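Local structure of aldehyde dehydrogenase (Staphylococcus aureus, 6K10) at residues A[219-224]-A[338-343]; A[223-228]-A[352-357]; A[256-261]-A[362-367]. The protein oxidises the carotenoid aldehyde 4,4'-diaponeurosporen-4-al to 4,4'-diaponeurosporenoic acid as an NAD-dependent aldehyde dehydrogenase, a step in staphyloxanthin biosynthesis. The protein carries 1 engineered substitution. All blocks are in the same frame, centred on the assembly; numbering follows the deposited sequence.

In the fold
All three contacts belong to the alpha/beta catalytic domain and its mixed sheet. Contact 1 joins two loops at one end of the sheet, near the predicted active site; it is partly buried and mostly polar, a lysine and a glutamate gripping backbone. Contacts 2 and 3 are buried and rest on aromatic and aliphatic side chains, away from the annotated sites. Contact 2 bridges strands 223-226 and 348-354 at their far ends, while contact 3 packs helix 357-365 on strand 256-260, which runs between those two. Contacts 1 and 2 share Pro223 and Val224, and Met340 of contact 1 packs on Leu352 of contact 2.

Contact 1: A[219-224]-A[338-343]; sequences GGKSPV and AIMQEE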
ATOM      1  N   GLY A 219      -7.147  -2.797 -15.399  1.00 23.37           N
ATOM      2  CA  GLY A 219      -8.329  -2.749 -16.229  1.00 27.91           C
ATOM      3  C   GLY A 219      -9.411  -3.716 -15.772  1.00 29.12           C
ATOM      4  O   GLY A 219      -9.519  -4.074 -14.596  1.00 29.03           O
ATOM      5  N   GLY A 220     -10.223  -4.125 -16.733  1.00 25.25           N
ATOM      6  CA  GLY A 220     -11.425  -4.889 -16.501  1.00 22.34           C
ATOM      7  C   GLY A 220     -12.551  -4.309 -17.329  1.00 24.15           C
ATOM      8  O   GLY A 220     -12.330  -3.467 -18.198  1.00 23.27           O
ATOM      9  N   LYS A 221     -13.769  -4.761 -17.055  1.00 21.23           N
ATOM     10  CA  LYS A 221     -14.955  -4.306 -17.781  1.00 19.85           C
ATOM     11  C   LYS A 221     -15.887  -3.648 -16.766  1.00 18.19           C
ATOM     12  O   LYS A 221     -16.549  -4.337 -15.982  1.00 20.86           O
ATOM     13  CB  LYS A 221     -15.615  -5.468 -18.522  1.00 18.55           C
ATOM     14  CG  LYS A 221     -14.719  -6.079 -19.608  1.00 20.52           C
ATOM     15  CD  LYS A 221     -15.298  -7.363 -20.192  1.00 21.60           C
ATOM     16  CE  LYS A 221     -16.555  -7.101 -20.997  1.00 24.34           C
ATOM     17  NZ  LYS A 221     -16.282  -6.294 -22.220  1.00 20.58           N
ATOM     18  N   SER A 222     -15.927  -2.315 -16.776  1.00 18.70           N
ATOM     19  CA  SER A 222     -16.706  -1.562 -15.798  1.00 19.67           C
ATOM     20  C   SER A 222     -18.192  -1.637 -16.133  1.00 19.55           C
ATOM     21  O   SER A 222     -18.591  -1.191 -17.211  1.00 19.55           O
ATOM     22  CB  SER A 222     -16.247  -0.108 -15.763  1.00 18.96           C
ATOM     23  OG  SER A 222     -14.880   0.005 -15.397  1.00 21.29           O
ATOM     24  N   PRO A 223     -19.031  -2.180 -15.254  1.00 20.07           N
ATOM     25  CA  PRO A 223     -20.460  -2.286 -15.559  1.00 18.12           C
ATOM     26  C   PRO A 223     -21.248  -1.049 -15.171  1.00 18.79           C
ATOM     27  O   PRO A 223     -20.924  -0.347 -14.216  1.00 20.96           O
ATOM     28  CB  PRO A 223     -20.899  -3.490 -14.713  1.00 21.56           C
ATOM     29  CG  PRO A 223     -19.997  -3.451 -13.525  1.00 23.92           C
ATOM     30  CD  PRO A 223     -18.682  -2.858 -13.992  1.00 20.69           C
ATOM     31  N   VAL A 224     -22.295  -0.785 -15.944  1.00 19.73           N
ATOM     32  CA  VAL A 224     -23.323   0.185 -15.582  1.00 19.48           C
ATOM     33  C   VAL A 224     -24.608  -0.596 -15.360  1.00 21.50           C
ATOM     34  O   VAL A 224     -25.062  -1.314 -16.259  1.00 22.25           O
ATOM     35  CB  VAL A 224     -23.520   1.263 -16.664  1.00 19.84           C
ATOM     36  CG1 VAL A 224     -24.646   2.225 -16.278  1.00 18.00           C
ATOM     37  CG2 VAL A 224     -22.230   2.013 -16.910  1.00 20.50           C
ATOM     38  N   ALA A 338     -18.423 -11.989 -28.255  1.00 25.95           N
ATOM     39  CA  ALA A 338     -17.024 -11.574 -28.287  1.00 26.97           C
ATOM     40  C   ALA A 338     -16.834 -10.242 -27.576  1.00 26.16           C
ATOM     41  O   ALA A 338     -15.803 -10.011 -26.932  1.00 26.30           O
ATOM     42  CB  ALA A 338     -16.535 -11.484 -29.732  1.00 27.87           C
ATOM     43  N   ILE A 339     -17.830  -9.358 -27.669  1.00 23.96           N
ATOM     44  CA  ILE A 339     -17.744  -8.047 -27.040  1.00 24.90           C
ATOM     45  C   ILE A 339     -17.757  -8.140 -25.517  1.00 24.72           C
ATOM     46  O   ILE A 339     -17.362  -7.183 -24.840  1.00 22.21           O
ATOM     47  CB  ILE A 339     -18.888  -7.154 -27.560  1.00 25.08           C
ATOM     48  CG1 ILE A 339     -18.615  -5.682 -27.248  1.00 26.07           C
ATOM     49  CG2 ILE A 339     -20.222  -7.589 -26.976  1.00 26.40           C
ATOM     50  CD1 ILE A 339     -17.529  -5.075 -28.102  1.00 25.18           C
ATOM     51  N   MET A 340     -18.185  -9.267 -24.953  1.00 24.66           N
ATOM     52  CA  MET A 340     -18.193  -9.455 -23.510  1.00 24.27           C
ATOM     53  C   MET A 340     -17.013 -10.284 -23.015  1.00 26.48           C
ATOM     54  O   MET A 340     -16.991 -10.675 -21.844  1.00 30.85           O
ATOM     55  CB  MET A 340     -19.508 -10.099 -23.066  1.00 21.64           C
ATOM     56  CG  MET A 340     -20.709  -9.181 -23.187  1.00 20.45           C
ATOM     57  SD  MET A 340     -20.478  -7.625 -22.301  1.00 24.58           S
ATOM     58  CE  MET A 340     -20.296  -8.225 -20.624  1.00 25.21           C
ATOM     59  N   GLN A 341     -16.031 -10.555 -23.876  1.00 24.59           N
ATOM     60  CA  GLN A 341     -14.873 -11.351 -23.503  1.00 25.82           C
ATOM     61  C   GLN A 341     -13.614 -10.527 -23.276  1.00 29.36           C
ATOM     62  O   GLN A 341     -12.628 -11.068 -22.762  1.00 35.35           O
ATOM     63  CB  GLN A 341     -14.579 -12.411 -24.577  1.00 26.19           C
ATOM     64  CG  GLN A 341     -15.785 -13.228 -24.993  1.00 28.80           C
ATOM     65  CD  GLN A 341     -16.471 -13.898 -23.821  1.00 33.43           C
ATOM     66  OE1 GLN A 341     -15.819 -14.457 -22.939  1.00 36.03           O
ATOM     67  NE2 GLN A 341     -17.797 -13.840 -23.802  1.00 34.07           N
ATOM     68  N   GLU A 342     -13.612  -9.248 -23.644  1.00 27.60           N
ATOM     69  CA  GLU A 342     -12.428  -8.412 -23.510  1.00 28.41           C
ATOM     70  C   GLU A 342     -12.843  -7.007 -23.098  1.00 25.76           C
ATOM     71  O   GLU A 342     -13.967  -6.574 -23.362  1.00 24.57           O
ATOM     72  CB  GLU A 342     -11.624  -8.360 -24.823  1.00 33.38           C
ATOM     73  CG  GLU A 342     -12.355  -7.687 -25.983  1.00 36.29           C
ATOM     74  CD  GLU A 342     -11.480  -7.510 -27.214  1.00 38.18           C
ATOM     75  OE1 GLU A 342     -11.494  -8.405 -28.088  1.00 36.86           O
ATOM     76  OE2 GLU A 342     -10.783  -6.477 -27.315  1.00 36.62           O
ATOM     77  N   GLU A 343     -11.926  -6.306 -22.432  1.00 24.34           N
ATOM     78  CA  GLU A 343     -12.124  -4.886 -22.179  1.00 25.72           C
ATOM     79  C   GLU A 343     -12.207  -4.153 -23.509  1.00 23.36           C
ATOM     80  O   GLU A 343     -11.275  -4.207 -24.317  1.00 21.58           O
ATOM     81  CB  GLU A 343     -10.987  -4.331 -21.320  1.00 22.97           C
ATOM     82  CG  GLU A 343     -11.103  -2.839 -21.013  1.00 23.67           C
ATOM     83  CD  GLU A 343     -10.112  -2.374 -19.957  1.00 24.61           C
ATOM     84  OE1 GLU A 343      -9.273  -3.190 -19.519  1.00 24.71           O
ATOM     85  OE2 GLU A 343     -10.177  -1.191 -19.556  1.00 23.97           O
TER
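Two loops of the aldehyde dehydrogenase catalytic domain meet here: the Gly-Gly-Lys-Ser segment that leads into strand 223-226, and the loop 338-343, which approaches strand 348-354. The charged bonds centre on Lys221. Its chain leaves the backbone extended, then bends twice near the tip (chi3 68°, chi4 66°), so that the ammonium turns in under the loop's carbonyls. NZ lies 2.6 Å from Glu342 O, above the plane of that carbonyl, and 3.0 Å from Ile339 O, this time within the carbonyl plane. A salt bridge to Asp255 gives the ammonium a third partner. The carboxylate of Glu342 points elsewhere, to Arg300.

Glu343 works in the opposite sense, its side chain reaching over to the glycines with CG anti to the backbone N. Gly220 N donates to OE1 at 3.1 Å along a nearly straight line (171°), coming down on the carboxylate from above its plane. Gly220 O also lies 3.0 Å from Glu343 CD; its partial negative charge would tend to raise the acid's proton affinity, and the N-H donated to OE1 to lower it. The engineered Ser251, at a predicted active-site position, has its side chain about 5 Å from that of Glu343.

Packing is slight: the methylenes of Lys221 run alongside the 342-343 peptide, and Met340, folded back on itself, sets its CE methyl 3.9 Å from Lys221 CE.

Contact 2: A[223-228]-A[352-357]; sequences PVIVDE and LTYQSL
The ring of Tyr354 is the flat group that matters here. At its edge, in the ring plane, lie Ser356 CA and an ordered water; Ile225 CG2, Val226 O and Asp227 CA come at it obliquely. The side chain starts out toward the other segment, with CG in the crowded position between the backbone N and the carbonyl carbon (chi1 72°), and this sends the phenol across to the end of 223-228. There the hydroxyl runs into carbon: Tyr354 OH sits 3.1 Å from Asp227 CB, a tight fit. Val226 O, at 3.7 Å from the same OH, is too far to bond it.

The polar link is indirect. Tyr354 OH is 2.8 Å from the water, and that water donates to Glu228 OE1, also at 2.8 Å. Asp227 is no part of this link; its OD2 is hydrogen-bonded to Ser377 and its OD1 to Thr229.

Strands 223-226 and 348-354 are not neighbours. Strand 256-260 runs between them, parallel to both, in the sheet of the catalytic domain, and the 9.4 Å from Val226 CA to Thr353 CA fits that spacing of two strands. From Ser356, the N-cap, the chain enters helix 357-365, the connection of a beta-alpha-beta crossover that passes over strands 256-260 and 223-226 to reach strand 372-376.

Ile225 lies under the start of this crossover. Its CG2, anti to the backbone N, meets Tyr354 CE2 at 4.0 Å, the two side chains crossing at about a right angle. The same methyl touches Leu357 CD1 at 4.1 Å, while one turn into the helix Ala360 packs on Tyr354.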
ATOM      1  N   PRO A 223     -19.031  -2.180 -15.254  1.00 20.07           N
ATOM      2  CA  PRO A 223     -20.460  -2.286 -15.559  1.00 18.12           C
ATOM      3  C   PRO A 223     -21.248  -1.049 -15.171  1.00 18.79           C
ATOM      4  O   PRO A 223     -20.924  -0.347 -14.216  1.00 20.96           O
ATOM      5  CB  PRO A 223     -20.899  -3.490 -14.713  1.00 21.56           C
ATOM      6  CG  PRO A 223     -19.997  -3.451 -13.525  1.00 23.92           C
ATOM      7  CD  PRO A 223     -18.682  -2.858 -13.992  1.00 20.69           C
ATOM      8  N   VAL A 224     -22.295  -0.785 -15.944  1.00 19.73           N
ATOM      9  CA  VAL A 224     -23.323   0.185 -15.582  1.00 19.48           C
ATOM     10  C   VAL A 224     -24.608  -0.596 -15.360  1.00 21.50           C
ATOM     11  O   VAL A 224     -25.062  -1.314 -16.259  1.00 22.25           O
ATOM     12  CB  VAL A 224     -23.520   1.263 -16.664  1.00 19.84           C
ATOM     13  CG1 VAL A 224     -24.646   2.225 -16.278  1.00 18.00           C
ATOM     14  CG2 VAL A 224     -22.230   2.013 -16.910  1.00 20.50           C
ATOM     15  N   ILE A 225     -25.172  -0.495 -14.157  1.00 18.72           N
ATOM     16  CA  ILE A 225     -26.495  -1.037 -13.868  1.00 18.78           C
ATOM     17  C   ILE A 225     -27.497   0.094 -14.019  1.00 19.00           C
ATOM     18  O   ILE A 225     -27.316   1.170 -13.437  1.00 23.28           O
ATOM     19  CB  ILE A 225     -26.575  -1.656 -12.460  1.00 18.73           C
ATOM     20  CG1 ILE A 225     -25.477  -2.689 -12.244  1.00 22.64           C
ATOM     21  CG2 ILE A 225     -27.923  -2.335 -12.264  1.00 18.64           C
ATOM     22  CD1 ILE A 225     -25.184  -2.991 -10.780  1.00 28.21           C
ATOM     23  N   VAL A 226     -28.534  -0.139 -14.815  1.00 18.84           N
ATOM     24  CA  VAL A 226     -29.639   0.795 -14.991  1.00 22.13           C
ATOM     25  C   VAL A 226     -30.888   0.033 -14.578  1.00 22.11           C
ATOM     26  O   VAL A 226     -31.363  -0.831 -15.323  1.00 24.78           O
ATOM     27  CB  VAL A 226     -29.748   1.307 -16.434  1.00 21.08           C
ATOM     28  CG1 VAL A 226     -30.964   2.225 -16.598  1.00 19.31           C
ATOM     29  CG2 VAL A 226     -28.468   2.010 -16.853  1.00 20.09           C
ATOM     30  N   ASP A 227     -31.413   0.322 -13.389  1.00 21.79           N
ATOM     31  CA  ASP A 227     -32.588  -0.396 -12.927  1.00 21.80           C
ATOM     32  C   ASP A 227     -33.867   0.329 -13.338  1.00 21.20           C
ATOM     33  O   ASP A 227     -33.837   1.403 -13.943  1.00 20.97           O
ATOM     34  CB  ASP A 227     -32.511  -0.659 -11.412  1.00 23.46           C
ATOM     35  CG  ASP A 227     -32.887   0.534 -10.532  1.00 25.18           C
ATOM     36  OD1 ASP A 227     -33.411   1.567 -11.006  1.00 24.97           O
ATOM     37  OD2 ASP A 227     -32.660   0.412  -9.311  1.00 27.54           O
ATOM     38  N   GLU A 228     -35.006  -0.287 -13.012  1.00 19.37           N
ATOM     39  CA  GLU A 228     -36.292   0.165 -13.527  1.00 22.34           C
ATOM     40  C   GLU A 228     -36.747   1.495 -12.941  1.00 20.63           C
ATOM     41  O   GLU A 228     -37.711   2.071 -13.456  1.00 23.36           O
ATOM     42  CB  GLU A 228     -37.355  -0.907 -13.279  1.00 25.19           C
ATOM     43  CG  GLU A 228     -37.549  -1.299 -11.819  1.00 29.52           C
ATOM     44  CD  GLU A 228     -36.654  -2.450 -11.392  1.00 32.45           C
ATOM     45  OE1 GLU A 228     -35.490  -2.497 -11.839  1.00 33.23           O
ATOM     46  OE2 GLU A 228     -37.119  -3.312 -10.614  1.00 34.20           O
ATOM     47  N   LEU A 352     -27.035  -5.441 -22.115  1.00 22.38           N
ATOM     48  CA  LEU A 352     -27.594  -6.714 -21.681  1.00 24.34           C
ATOM     49  C   LEU A 352     -28.741  -6.461 -20.713  1.00 26.43           C
ATOM     50  O   LEU A 352     -28.726  -5.488 -19.954  1.00 24.92           O
ATOM     51  CB  LEU A 352     -26.537  -7.593 -20.997  1.00 23.81           C
ATOM     52  CG  LEU A 352     -25.301  -8.081 -21.761  1.00 26.95           C
ATOM     53  CD1 LEU A 352     -24.258  -6.982 -21.936  1.00 26.20           C
ATOM     54  CD2 LEU A 352     -24.694  -9.288 -21.056  1.00 27.33           C
ATOM     55  N   THR A 353     -29.735  -7.344 -20.733  1.00 26.17           N
ATOM     56  CA  THR A 353     -30.894  -7.201 -19.865  1.00 26.31           C
ATOM     57  C   THR A 353     -30.821  -8.158 -18.683  1.00 26.16           C
ATOM     58  O   THR A 353     -30.193  -9.217 -18.749  1.00 27.07           O
ATOM     59  CB  THR A 353     -32.197  -7.447 -20.627  1.00 27.00           C
ATOM     60  OG1 THR A 353     -32.263  -8.818 -21.038  1.00 31.08           O
ATOM     61  CG2 THR A 353     -32.256  -6.572 -21.837  1.00 25.18           C
ATOM     62  N   TYR A 354     -31.481  -7.768 -17.595  1.00 23.14           N
ATOM     63  CA  TYR A 354     -31.626  -8.610 -16.419  1.00 22.89           C
ATOM     64  C   TYR A 354     -33.042  -8.449 -15.887  1.00 28.05           C
ATOM     65  O   TYR A 354     -33.722  -7.462 -16.173  1.00 26.18           O
ATOM     66  CB  TYR A 354     -30.579  -8.263 -15.345  1.00 23.16           C
ATOM     67  CG  TYR A 354     -30.807  -6.950 -14.623  1.00 25.54           C
ATOM     68  CD1 TYR A 354     -31.600  -6.890 -13.485  1.00 26.69           C
ATOM     69  CD2 TYR A 354     -30.220  -5.772 -15.072  1.00 25.05           C
ATOM     70  CE1 TYR A 354     -31.810  -5.700 -12.818  1.00 24.79           C
ATOM     71  CE2 TYR A 354     -30.424  -4.573 -14.408  1.00 23.57           C
ATOM     72  CZ  TYR A 354     -31.222  -4.546 -13.282  1.00 26.29           C
ATOM     73  OH  TYR A 354     -31.435  -3.365 -12.610  1.00 29.84           O
ATOM     74  N   GLN A 355     -33.493  -9.434 -15.112  1.00 31.65           N
ATOM     75  CA  GLN A 355     -34.849  -9.395 -14.575  1.00 35.14           C
ATOM     76  C   GLN A 355     -34.904  -8.951 -13.120  1.00 34.56           C
ATOM     77  O   GLN A 355     -35.898  -8.349 -12.704  1.00 36.83           O
ATOM     78  CB  GLN A 355     -35.526 -10.765 -14.713  1.00 37.67           C
ATOM     79  CG  GLN A 355     -35.933 -11.104 -16.132  1.00 40.54           C
ATOM     80  CD  GLN A 355     -36.973 -12.209 -16.193  1.00 44.00           C
ATOM     81  N   SER A 356     -33.870  -9.247 -12.334  1.00 32.93           N
ATOM     82  CA  SER A 356     -33.817  -8.831 -10.940  1.00 32.85           C
ATOM     83  C   SER A 356     -32.398  -8.413 -10.594  1.00 30.01           C
ATOM     84  O   SER A 356     -31.429  -8.892 -11.190  1.00 27.90           O
ATOM     85  CB  SER A 356     -34.297  -9.941  -9.984  1.00 39.18           C
ATOM     86  OG  SER A 356     -33.387 -11.028  -9.911  1.00 42.39           O
ATOM     87  N   LEU A 357     -32.288  -7.511  -9.612  1.00 29.31           N
ATOM     88  CA  LEU A 357     -30.979  -6.992  -9.219  1.00 29.06           C
ATOM     89  C   LEU A 357     -30.034  -8.102  -8.781  1.00 26.91           C
ATOM     90  O   LEU A 357     -28.811  -7.990  -8.952  1.00 24.22           O
ATOM     91  CB  LEU A 357     -31.128  -5.964  -8.099  1.00 30.36           C
ATOM     92  CG  LEU A 357     -29.841  -5.189  -7.791  1.00 30.86           C
ATOM     93  CD1 LEU A 357     -29.508  -4.265  -8.950  1.00 32.79           C
ATOM     94  CD2 LEU A 357     -29.935  -4.412  -6.480  1.00 29.43           C
TER
HETATM   95  O   HOH W   1     -33.346  -3.897 -10.684  1.00 29.00           O

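Contact 3: A[256-261]-A[362-367]; sequences YILVHE and AFIHQR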
ATOM      1  N   TYR A 256     -19.960  -2.038 -20.371  1.00 18.88           N
ATOM      2  CA  TYR A 256     -21.217  -2.632 -20.801  1.00 20.60           C
ATOM      3  C   TYR A 256     -22.329  -2.205 -19.857  1.00 19.94           C
ATOM      4  O   TYR A 256     -22.079  -1.711 -18.757  1.00 21.23           O
ATOM      5  CB  TYR A 256     -21.118  -4.168 -20.878  1.00 21.00           C
ATOM      6  CG  TYR A 256     -20.845  -4.834 -19.544  1.00 21.86           C
ATOM      7  CD1 TYR A 256     -19.544  -5.045 -19.105  1.00 19.82           C
ATOM      8  CD2 TYR A 256     -21.888  -5.269 -18.732  1.00 21.10           C
ATOM      9  CE1 TYR A 256     -19.284  -5.654 -17.896  1.00 19.98           C
ATOM     10  CE2 TYR A 256     -21.638  -5.883 -17.514  1.00 23.22           C
ATOM     11  CZ  TYR A 256     -20.333  -6.073 -17.101  1.00 21.55           C
ATOM     12  OH  TYR A 256     -20.075  -6.684 -15.894  1.00 20.92           O
ATOM     13  N   ILE A 257     -23.566  -2.416 -20.297  1.00 21.13           N
ATOM     14  CA  ILE A 257     -24.752  -2.014 -19.552  1.00 19.33           C
ATOM     15  C   ILE A 257     -25.556  -3.256 -19.185  1.00 21.75           C
ATOM     16  O   ILE A 257     -25.790  -4.125 -20.032  1.00 24.04           O
ATOM     17  CB  ILE A 257     -25.614  -1.019 -20.354  1.00 20.50           C
ATOM     18  CG1 ILE A 257     -24.798   0.228 -20.708  1.00 25.08           C
ATOM     19  CG2 ILE A 257     -26.889  -0.654 -19.582  1.00 19.96           C
ATOM     20  CD1 ILE A 257     -25.615   1.402 -21.251  1.00 27.61           C
ATOM     21  N   LEU A 258     -25.951  -3.344 -17.918  1.00 20.18           N
ATOM     22  CA  LEU A 258     -26.965  -4.278 -17.441  1.00 18.63           C
ATOM     23  C   LEU A 258     -28.188  -3.433 -17.121  1.00 19.43           C
ATOM     24  O   LEU A 258     -28.183  -2.684 -16.138  1.00 23.21           O
ATOM     25  CB  LEU A 258     -26.483  -5.041 -16.209  1.00 22.76           C
ATOM     26  CG  LEU A 258     -25.421  -6.118 -16.413  1.00 23.33           C
ATOM     27  CD1 LEU A 258     -24.783  -6.454 -15.080  1.00 23.26           C
ATOM     28  CD2 LEU A 258     -26.007  -7.371 -17.056  1.00 27.66           C
ATOM     29  N   VAL A 259     -29.215  -3.520 -17.967  1.00 18.19           N
ATOM     30  CA  VAL A 259     -30.421  -2.714 -17.815  1.00 22.52           C
ATOM     31  C   VAL A 259     -31.597  -3.637 -17.528  1.00 24.09           C
ATOM     32  O   VAL A 259     -31.689  -4.732 -18.090  1.00 22.29           O
ATOM     33  CB  VAL A 259     -30.692  -1.839 -19.063  1.00 22.63           C
ATOM     34  CG1 VAL A 259     -30.943  -2.690 -20.309  1.00 26.99           C
ATOM     35  CG2 VAL A 259     -31.857  -0.881 -18.816  1.00 21.11           C
ATOM     36  N   HIS A 260     -32.482  -3.204 -16.634  1.00 21.55           N
ATOM     37  CA  HIS A 260     -33.675  -3.987 -16.360  1.00 22.92           C
ATOM     38  C   HIS A 260     -34.527  -4.096 -17.619  1.00 21.57           C
ATOM     39  O   HIS A 260     -34.676  -3.132 -18.375  1.00 25.23           O
ATOM     40  CB  HIS A 260     -34.486  -3.366 -15.222  1.00 23.30           C
ATOM     41  CG  HIS A 260     -35.600  -4.244 -14.740  1.00 25.30           C
ATOM     42  ND1 HIS A 260     -36.855  -4.235 -15.308  1.00 26.89           N
ATOM     43  CD2 HIS A 260     -35.638  -5.177 -13.759  1.00 28.84           C
ATOM     44  CE1 HIS A 260     -37.624  -5.115 -14.690  1.00 28.33           C
ATOM     45  NE2 HIS A 260     -36.908  -5.701 -13.746  1.00 28.51           N
ATOM     46  N   GLU A 261     -35.065  -5.294 -17.845  1.00 23.36           N
ATOM     47  CA  GLU A 261     -35.889  -5.625 -19.003  1.00 25.87           C
ATOM     48  C   GLU A 261     -36.919  -4.550 -19.330  1.00 27.20           C
ATOM     49  O   GLU A 261     -37.126  -4.212 -20.500  1.00 25.28           O
ATOM     50  CB  GLU A 261     -36.609  -6.949 -18.749  1.00 32.18           C
ATOM     51  CG  GLU A 261     -36.137  -8.114 -19.583  1.00 41.96           C
ATOM     52  CD  GLU A 261     -36.669  -9.429 -19.050  1.00 47.14           C
ATOM     53  OE1 GLU A 261     -37.680  -9.404 -18.317  1.00 47.73           O
ATOM     54  OE2 GLU A 261     -36.081 -10.484 -19.359  1.00 51.95           O
ATOM     55  N   ALA A 362     -25.055 -11.006  -9.406  1.00 24.17           N
ATOM     56  CA  ALA A 362     -24.408 -12.287  -9.674  1.00 28.05           C
ATOM     57  C   ALA A 362     -23.551 -12.230 -10.934  1.00 27.05           C
ATOM     58  O   ALA A 362     -22.416 -12.720 -10.942  1.00 25.05           O
ATOM     59  CB  ALA A 362     -25.465 -13.384  -9.799  1.00 29.83           C
ATOM     60  N   PHE A 363     -24.083 -11.635 -12.005  1.00 27.35           N
ATOM     61  CA  PHE A 363     -23.329 -11.479 -13.246  1.00 27.93           C
ATOM     62  C   PHE A 363     -22.009 -10.758 -13.000  1.00 26.79           C
ATOM     63  O   PHE A 363     -20.945 -11.211 -13.440  1.00 25.54           O
ATOM     64  CB  PHE A 363     -24.178 -10.720 -14.269  1.00 29.52           C
ATOM     65  CG  PHE A 363     -23.572 -10.664 -15.652  1.00 28.61           C
ATOM     66  CD1 PHE A 363     -22.633  -9.697 -15.982  1.00 26.48           C
ATOM     67  CD2 PHE A 363     -23.964 -11.564 -16.630  1.00 30.64           C
ATOM     68  CE1 PHE A 363     -22.086  -9.643 -17.250  1.00 27.92           C
ATOM     69  CE2 PHE A 363     -23.420 -11.512 -17.902  1.00 28.19           C
ATOM     70  CZ  PHE A 363     -22.481 -10.552 -18.211  1.00 27.92           C
ATOM     71  N   ILE A 364     -22.061  -9.627 -12.295  1.00 25.40           N
ATOM     72  CA  ILE A 364     -20.858  -8.828 -12.065  1.00 25.54           C
ATOM     73  C   ILE A 364     -19.899  -9.554 -11.126  1.00 25.48           C
ATOM     74  O   ILE A 364     -18.675  -9.517 -11.317  1.00 23.20           O
ATOM     75  CB  ILE A 364     -21.244  -7.432 -11.531  1.00 25.97           C
ATOM     76  CG1 ILE A 364     -22.077  -6.682 -12.570  1.00 23.66           C
ATOM     77  CG2 ILE A 364     -20.009  -6.626 -11.129  1.00 23.76           C
ATOM     78  CD1 ILE A 364     -22.836  -5.488 -12.013  1.00 24.14           C
ATOM     79  N   HIS A 365     -20.431 -10.235 -10.108  1.00 24.89           N
ATOM     80  CA  HIS A 365     -19.576 -10.920  -9.147  1.00 29.88           C
ATOM     81  C   HIS A 365     -18.882 -12.140  -9.744  1.00 30.46           C
ATOM     82  O   HIS A 365     -17.877 -12.597  -9.187  1.00 33.87           O
ATOM     83  CB  HIS A 365     -20.396 -11.326  -7.918  1.00 36.53           C
ATOM     84  CG  HIS A 365     -19.568 -11.563  -6.692  1.00 43.10           C
ATOM     85  ND1 HIS A 365     -18.837 -12.714  -6.496  1.00 43.39           N
ATOM     86  CD2 HIS A 365     -19.346 -10.787  -5.604  1.00 44.37           C
ATOM     87  CE1 HIS A 365     -18.206 -12.640  -5.337  1.00 43.19           C
ATOM     88  NE2 HIS A 365     -18.498 -11.481  -4.776  1.00 45.69           N
ATOM     89  N   GLN A 366     -19.383 -12.675 -10.861  1.00 29.70           N
ATOM     90  CA  GLN A 366     -18.723 -13.797 -11.522  1.00 31.84           C
ATOM     91  C   GLN A 366     -17.467 -13.386 -12.277  1.00 29.99           C
ATOM     92  O   GLN A 366     -16.692 -14.262 -12.675  1.00 31.60           O
ATOM     93  CB  GLN A 366     -19.682 -14.485 -12.495  1.00 36.29           C
ATOM     94  CG  GLN A 366     -20.805 -15.258 -11.837  1.00 42.65           C
ATOM     95  CD  GLN A 366     -21.470 -16.232 -12.788  1.00 46.91           C
ATOM     96  OE1 GLN A 366     -21.666 -15.931 -13.965  1.00 49.07           O
ATOM     97  NE2 GLN A 366     -21.824 -17.406 -12.278  1.00 49.10           N
ATOM     98  N   ARG A 367     -17.257 -12.098 -12.490  1.00 26.70           N
ATOM     99  CA  ARG A 367     -16.161 -11.562 -13.276  1.00 24.92           C
ATOM    100  C   ARG A 367     -15.172 -10.825 -12.380  1.00 24.49           C
ATOM    101  O   ARG A 367     -15.467 -10.536 -11.215  1.00 25.47           O
ATOM    102  CB  ARG A 367     -16.719 -10.634 -14.363  1.00 25.25           C
ATOM    103  CG  ARG A 367     -17.603 -11.366 -15.364  1.00 28.38           C
ATOM    104  CD  ARG A 367     -18.446 -10.418 -16.196  1.00 29.72           C
ATOM    105  NE  ARG A 367     -19.073 -11.111 -17.317  1.00 33.44           N
ATOM    106  CZ  ARG A 367     -18.576 -11.147 -18.551  1.00 35.38           C
ATOM    107  NH1 ARG A 367     -19.218 -11.808 -19.504  1.00 37.69           N
ATOM    108  NH2 ARG A 367     -17.440 -10.524 -18.832  1.00 31.80           N
TER
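Arg367 NH2 is the polar atom with the clearest hold, one hydrogen bond to Met340 O in the loop before strand 348-354. To get there the side chain runs extended from CG to NE, carrying its CD past the phenol of Tyr256, 4.1 Å from the OH.

Across the two segments that hydroxyl meets only carbon. Besides the arginine methylene, Tyr256 OH has Phe363 CE1 at 3.8 Å and Ile364 CG1 at 3.9 Å. Tyr256 and Phe363 reach toward each other tip to tip, from strand and helix respectively. Their rings sit obliquely, planes at 64° and centroids 5.9 Å apart, with Tyr256 CE2 3.8 Å from Phe363 CE1 and the hydroxyl oxygen at the phenylalanine's edge, in its plane.

Leu258 meets both helix residues. CD2 lies over one face of the Phe363 ring, displaced toward the rim. CD1 touches Phe363 CD1 as well and comes within 3.7 Å of Ile364 CG1, the two aliphatic chains sliding past each other in opposite directions.

Helix 357-365 thus lies on one side of the sheet, with Ile364 also over Pro223 and Ile225 of strand 223-226 and Phe363 over Leu352 of strand 348-354, while His365 packs on Asn23 of the second subunit. Strand 256-260 is hydrogen-bonded between those two strands, and its Ile257 and Val259 pack against helix 264-279.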